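Local coordinates for ABC transporter sugar binding protein (Xanthomonas axonopodis pv. citri, PDB 3UOR) that probably captures maltose or a related sugar in the periplasm as the binding component of an ABC importer, at residues L94-Q107 and D127-P139. Numbering follows the deposited sequence.
Sequences LPEFALLDTLEPMQ and DTNLVDGTLYGVP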
loop_
_atom_site.group_PDB
_atom_site.type_symbol
_atom_site.label_atom_id
_atom_site.label_comp_id
_atom_site.label_asym_id
_atom_site.label_seq_id
_atom_site.Cartn_x
_atom_site.Cartn_y
_atom_site.Cartn_z
ATOM N N LEU A 94 -3.736 4.471 -11.629
ATOM C CA LEU A 94 -3.008 4.532 -12.907
ATOM C C LEU A 94 -3.736 3.869 -14.077
ATOM O O LEU A 94 -3.831 4.464 -15.149
ATOM C CB LEU A 94 -1.620 3.906 -12.773
ATOM C CG LEU A 94 -0.399 4.806 -12.856
ATOM C CD1 LEU A 94 -0.541 5.970 -11.906
ATOM C CD2 LEU A 94 0.830 3.995 -12.526
ATOM N N PRO A 95 -4.225 2.623 -13.890
ATOM C CA PRO A 95 -4.822 1.927 -15.034
ATOM C C PRO A 95 -5.965 2.727 -15.632
ATOM O O PRO A 95 -6.115 2.770 -16.845
ATOM C CB PRO A 95 -5.338 0.631 -14.416
ATOM C CG PRO A 95 -4.412 0.373 -13.299
ATOM C CD PRO A 95 -4.144 1.740 -12.713
ATOM N N GLU A 96 -6.748 3.382 -14.789
ATOM C CA GLU A 96 -7.842 4.197 -15.279
ATOM C C GLU A 96 -7.355 5.393 -16.086
ATOM O O GLU A 96 -7.805 5.606 -17.214
ATOM C CB GLU A 96 -8.743 4.667 -14.138
ATOM C CG GLU A 96 -9.894 5.544 -14.637
ATOM C CD GLU A 96 -10.923 5.837 -13.563
ATOM O OE1 GLU A 96 -10.751 5.350 -12.422
ATOM O OE2 GLU A 96 -11.906 6.549 -13.861
ATOM N N PHE A 97 -6.448 6.187 -15.520
ATOM C CA PHE A 97 -5.970 7.354 -16.252
ATOM C C PHE A 97 -5.136 6.975 -17.476
ATOM O O PHE A 97 -5.100 7.713 -18.460
ATOM C CB PHE A 97 -5.278 8.348 -15.319
ATOM C CG PHE A 97 -6.241 9.027 -14.388
ATOM C CD1 PHE A 97 -6.814 10.245 -14.726
ATOM C CD2 PHE A 97 -6.621 8.421 -13.205
ATOM C CE1 PHE A 97 -7.737 10.864 -13.880
ATOM C CE2 PHE A 97 -7.550 9.034 -12.347
ATOM C CZ PHE A 97 -8.107 10.250 -12.688
ATOM N N ALA A 98 -4.499 5.808 -17.431
ATOM C CA ALA A 98 -3.755 5.313 -18.586
ATOM C C ALA A 98 -4.710 4.918 -19.710
ATOM O O ALA A 98 -4.535 5.317 -20.863
ATOM C CB ALA A 98 -2.878 4.137 -18.199
ATOM N N LEU A 99 -5.730 4.139 -19.373
ATOM C CA LEU A 99 -6.681 3.690 -20.381
ATOM C C LEU A 99 -7.607 4.822 -20.857
ATOM O O LEU A 99 -8.230 4.722 -21.910
ATOM C CB LEU A 99 -7.433 2.441 -19.901
ATOM C CG LEU A 99 -6.429 1.338 -19.506
ATOM C CD1 LEU A 99 -7.114 0.068 -19.035
ATOM C CD2 LEU A 99 -5.452 1.018 -20.641
ATOM N N LEU A 100 -7.665 5.909 -20.097
ATOM C CA LEU A 100 -8.298 7.134 -20.576
ATOM C C LEU A 100 -7.332 7.927 -21.471
ATOM O O LEU A 100 -7.649 9.033 -21.912
ATOM C CB LEU A 100 -8.687 8.007 -19.392
ATOM C CG LEU A 100 -10.160 8.315 -19.194
ATOM C CD1 LEU A 100 -10.966 7.069 -19.446
ATOM C CD2 LEU A 100 -10.382 8.841 -17.789
ATOM N N ASP A 101 -6.141 7.377 -21.702
ATOM C CA ASP A 101 -5.111 8.040 -22.510
ATOM C C ASP A 101 -4.771 9.470 -22.047
ATOM O O ASP A 101 -4.556 10.362 -22.865
ATOM C CB ASP A 101 -5.494 8.025 -24.002
ATOM C CG ASP A 101 -4.345 8.452 -24.914
ATOM O OD1 ASP A 101 -3.177 8.097 -24.626
ATOM O OD2 ASP A 101 -4.610 9.142 -25.927
ATOM N N THR A 102 -4.690 9.691 -20.741
ATOM C CA THR A 102 -4.315 11.008 -20.234
ATOM C C THR A 102 -2.855 11.068 -19.797
ATOM O O THR A 102 -2.343 12.133 -19.427
ATOM C CB THR A 102 -5.150 11.389 -19.006
ATOM O OG1 THR A 102 -4.868 10.468 -17.933
ATOM C CG2 THR A 102 -6.637 11.364 -19.343
ATOM N N LEU A 103 -2.182 9.929 -19.795
ATOM C CA LEU A 103 -0.891 9.881 -19.121
ATOM C C LEU A 103 0.255 9.798 -20.119
ATOM O O LEU A 103 0.218 8.997 -21.060
ATOM C CB LEU A 103 -0.815 8.693 -18.160
ATOM C CG LEU A 103 -1.776 8.649 -16.977
ATOM C CD1 LEU A 103 -1.517 7.403 -16.146
ATOM C CD2 LEU A 103 -1.646 9.899 -16.121
ATOM N N GLU A 104 1.277 10.612 -19.892
ATOM C CA GLU A 104 2.454 10.606 -20.739
ATOM C C GLU A 104 3.274 9.349 -20.487
ATOM O O GLU A 104 3.621 9.065 -19.339
ATOM C CB GLU A 104 3.306 11.831 -20.423
ATOM C CG GLU A 104 4.617 11.874 -21.177
ATOM C CD GLU A 104 4.449 12.373 -22.605
ATOM O OE1 GLU A 104 3.330 12.793 -22.976
ATOM O OE2 GLU A 104 5.445 12.352 -23.346
ATOM N N PRO A 105 3.601 8.596 -21.550
ATOM C CA PRO A 105 4.498 7.445 -21.374
ATOM C C PRO A 105 5.821 7.907 -20.774
ATOM O O PRO A 105 6.390 8.889 -21.240
ATOM C CB PRO A 105 4.723 6.946 -22.802
ATOM C CG PRO A 105 3.502 7.453 -23.572
ATOM C CD PRO A 105 3.195 8.782 -22.954
ATOM N N MET A 106 6.303 7.201 -19.759
ATOM C CA MET A 106 7.442 7.659 -18.997
ATOM C C MET A 106 8.750 7.011 -19.409
ATOM O O MET A 106 9.812 7.502 -19.050
ATOM C CB MET A 106 7.223 7.406 -17.510
ATOM C CG MET A 106 6.214 8.328 -16.873
ATOM S SD MET A 106 6.873 9.994 -16.783
ATOM C CE MET A 106 5.961 10.675 -18.111
ATOM N N GLN A 107 8.689 5.909 -20.138
ATOM C CA GLN A 107 9.910 5.162 -20.425
ATOM C C GLN A 107 10.978 5.984 -21.160
ATOM O O GLN A 107 12.153 5.858 -20.859
ATOM C CB GLN A 107 9.619 3.846 -21.154
ATOM C CG GLN A 107 10.857 2.968 -21.354
ATOM C CD GLN A 107 11.699 2.792 -20.086
ATOM O OE1 GLN A 107 11.173 2.753 -18.970
ATOM N NE2 GLN A 107 13.016 2.678 -20.258
ATOM N N ASP A 127 6.491 -2.328 -10.864
ATOM C CA ASP A 127 5.472 -3.017 -11.647
ATOM C C ASP A 127 4.106 -2.317 -11.570
ATOM O O ASP A 127 3.350 -2.345 -12.536
ATOM C CB ASP A 127 5.388 -4.496 -11.225
ATOM C CG ASP A 127 4.410 -5.292 -12.064
ATOM O OD1 ASP A 127 4.493 -5.233 -13.308
ATOM O OD2 ASP A 127 3.558 -5.999 -11.479
ATOM N N THR A 128 3.799 -1.660 -10.450
ATOM C CA THR A 128 2.515 -0.958 -10.332
ATOM C C THR A 128 2.370 0.192 -11.336
ATOM O O THR A 128 1.263 0.651 -11.581
ATOM C CB THR A 128 2.242 -0.404 -8.911
ATOM O OG1 THR A 128 3.162 0.652 -8.603
ATOM C CG2 THR A 128 2.380 -1.492 -7.851
ATOM N N ASN A 129 3.472 0.665 -11.916
ATOM C CA ASN A 129 3.366 1.770 -12.873
ATOM C C ASN A 129 3.301 1.299 -14.314
ATOM O O ASN A 129 3.253 2.101 -15.236
ATOM C CB ASN A 129 4.517 2.756 -12.705
ATOM C CG ASN A 129 4.366 3.605 -11.474
ATOM O OD1 ASN A 129 4.307 4.824 -11.560
ATOM N ND2 ASN A 129 4.286 2.970 -10.323
ATOM N N LEU A 130 3.326 -0.011 -14.510
ATOM C CA LEU A 130 3.295 -0.559 -15.859
ATOM C C LEU A 130 1.876 -0.981 -16.199
ATOM O O LEU A 130 1.247 -1.752 -15.473
ATOM C CB LEU A 130 4.241 -1.749 -15.972
ATOM C CG LEU A 130 5.718 -1.373 -16.044
ATOM C CD1 LEU A 130 6.594 -2.607 -15.853
ATOM C CD2 LEU A 130 5.988 -0.709 -17.386
ATOM N N VAL A 131 1.355 -0.443 -17.285
ATOM C CA VAL A 131 0.009 -0.781 -17.691
ATOM C C VAL A 131 0.059 -1.300 -19.107
ATOM O O VAL A 131 0.309 -0.541 -20.053
ATOM C CB VAL A 131 -0.939 0.417 -17.592
ATOM C CG1 VAL A 131 -2.285 0.052 -18.177
ATOM C CG2 VAL A 131 -1.090 0.845 -16.143
ATOM N N ASP A 132 -0.140 -2.605 -19.245
ATOM C CA ASP A 132 -0.139 -3.212 -20.551
ATOM C C ASP A 132 1.252 -3.086 -21.149
ATOM O O ASP A 132 1.399 -2.810 -22.340
ATOM C CB ASP A 132 -1.144 -2.492 -21.446
ATOM C CG ASP A 132 -1.685 -3.379 -22.535
ATOM O OD1 ASP A 132 -2.212 -4.462 -22.190
ATOM O OD2 ASP A 132 -1.590 -2.994 -23.724
ATOM N N GLY A 133 2.268 -3.261 -20.312
ATOM C CA GLY A 133 3.644 -3.226 -20.769
ATOM C C GLY A 133 4.202 -1.836 -21.022
ATOM O O GLY A 133 5.353 -1.690 -21.446
ATOM N N THR A 134 3.400 -0.807 -20.761
ATOM C CA THR A 134 3.851 0.567 -20.973
ATOM C C THR A 134 3.968 1.327 -19.648
ATOM O O THR A 134 3.057 1.294 -18.836
ATOM C CB THR A 134 2.910 1.325 -21.946
ATOM O OG1 THR A 134 2.913 0.665 -23.219
ATOM C CG2 THR A 134 3.379 2.761 -22.144
ATOM N N LEU A 135 5.091 2.012 -19.437
ATOM C CA LEU A 135 5.318 2.732 -18.190
ATOM C C LEU A 135 4.584 4.065 -18.194
ATOM O O LEU A 135 4.809 4.905 -19.071
ATOM C CB LEU A 135 6.821 2.967 -17.965
ATOM C CG LEU A 135 7.211 3.544 -16.602
ATOM C CD1 LEU A 135 6.993 2.516 -15.519
ATOM C CD2 LEU A 135 8.664 4.046 -16.564
ATOM N N TYR A 136 3.729 4.281 -17.198
ATOM C CA TYR A 136 2.944 5.527 -17.149
ATOM C C TYR A 136 3.169 6.394 -15.922
ATOM O O TYR A 136 2.490 7.394 -15.736
ATOM C CB TYR A 136 1.453 5.218 -17.266
ATOM C CG TYR A 136 1.035 4.851 -18.670
ATOM C CD1 TYR A 136 0.963 5.816 -19.662
ATOM C CD2 TYR A 136 0.707 3.546 -18.999
ATOM C CE1 TYR A 136 0.570 5.491 -20.959
ATOM C CE2 TYR A 136 0.313 3.209 -20.288
ATOM C CZ TYR A 136 0.248 4.184 -21.262
ATOM O OH TYR A 136 -0.131 3.846 -22.542
ATOM N N GLY A 137 4.091 6.005 -15.057
ATOM C CA GLY A 137 4.389 6.816 -13.895
ATOM C C GLY A 137 5.756 6.457 -13.338
ATOM O O GLY A 137 6.424 5.539 -13.827
ATOM N N VAL A 138 6.168 7.169 -12.295
ATOM C CA VAL A 138 7.351 6.781 -11.529
ATOM C C VAL A 138 6.916 6.662 -10.076
ATOM O O VAL A 138 6.238 7.553 -9.563
ATOM C CB VAL A 138 8.490 7.837 -11.668
ATOM C CG1 VAL A 138 9.680 7.467 -10.788
ATOM C CG2 VAL A 138 8.916 7.972 -13.120
ATOM N N PRO A 139 7.271 5.546 -9.414
ATOM C CA PRO A 139 6.830 5.388 -8.027
ATOM C C PRO A 139 7.361 6.534 -7.194
ATOM O O PRO A 139 8.537 6.858 -7.321
ATOM C CB PRO A 139 7.500 4.074 -7.591
ATOM C CG PRO A 139 7.757 3.335 -8.860
ATOM C CD PRO A 139 8.070 4.400 -9.882
HETATM O O HOH W 1 2.978 9.757 -16.727
HETATM O O HOH W 2 6.434 4.439 -21.281
#
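Ala98 lies over one face of the Tyr136 ring, its CB 4.0 Å from the ring centroid and 20° off the normal, a CH-pi contact displaced toward the rim. The ring edge takes carbonyl oxygens: Leu103 O stands 3.5 Å from Tyr136 CE1 close to the ring plane, and Val131 O also meets the edge in plane. This suits an aromatic ring, whose CH groups carry slight positive charge at the rim while its pi face accepts a methyl. With CG anti to its own carbonyl carbon (chi1 -75°), Tyr136 brings the ring between helix 94-99 and the chain after it; Leu103 CB adds an apolar contact, 3.7 Å from Tyr136 CD1. Alanine's short side chain lets the helix approach closely, and Ala98 CB also touches Val131 CG1. Branching lets Val131 divide the helix surface, CG1 also meeting Leu99 and CG2 reaching Pro95. Further along, Leu94 CD2 packs 3.4 Å from Asn129 CA, one leucine branch filling the buried space against the type I turn Asp127 to Leu130, which leads into the hairpin. That hairpin closes in a type I' turn, whose positive phi Gly133, lacking a CB, adopts easily.

Beyond the ring the backbones join: Met106 N donates to Leu135 O over 2.8 Å, nearly straight at 170°, and the flexible Met106 side chain packs its CB against Leu135 CD2. Water 2 donates to Leu135 O and accepts from Gln107 N, while water 1 lies between Glu104 O and Tyr136 O. The contact thus packs helix 94-99 and the chain after it on a beta hairpin whose second strand continues into the mixed sheet of this solute-binding protein. It relies on apolar fit, with no salt bridge between the segments; the direct bond and water 2 serve Met106 N, Gln107 N and Leu135 O.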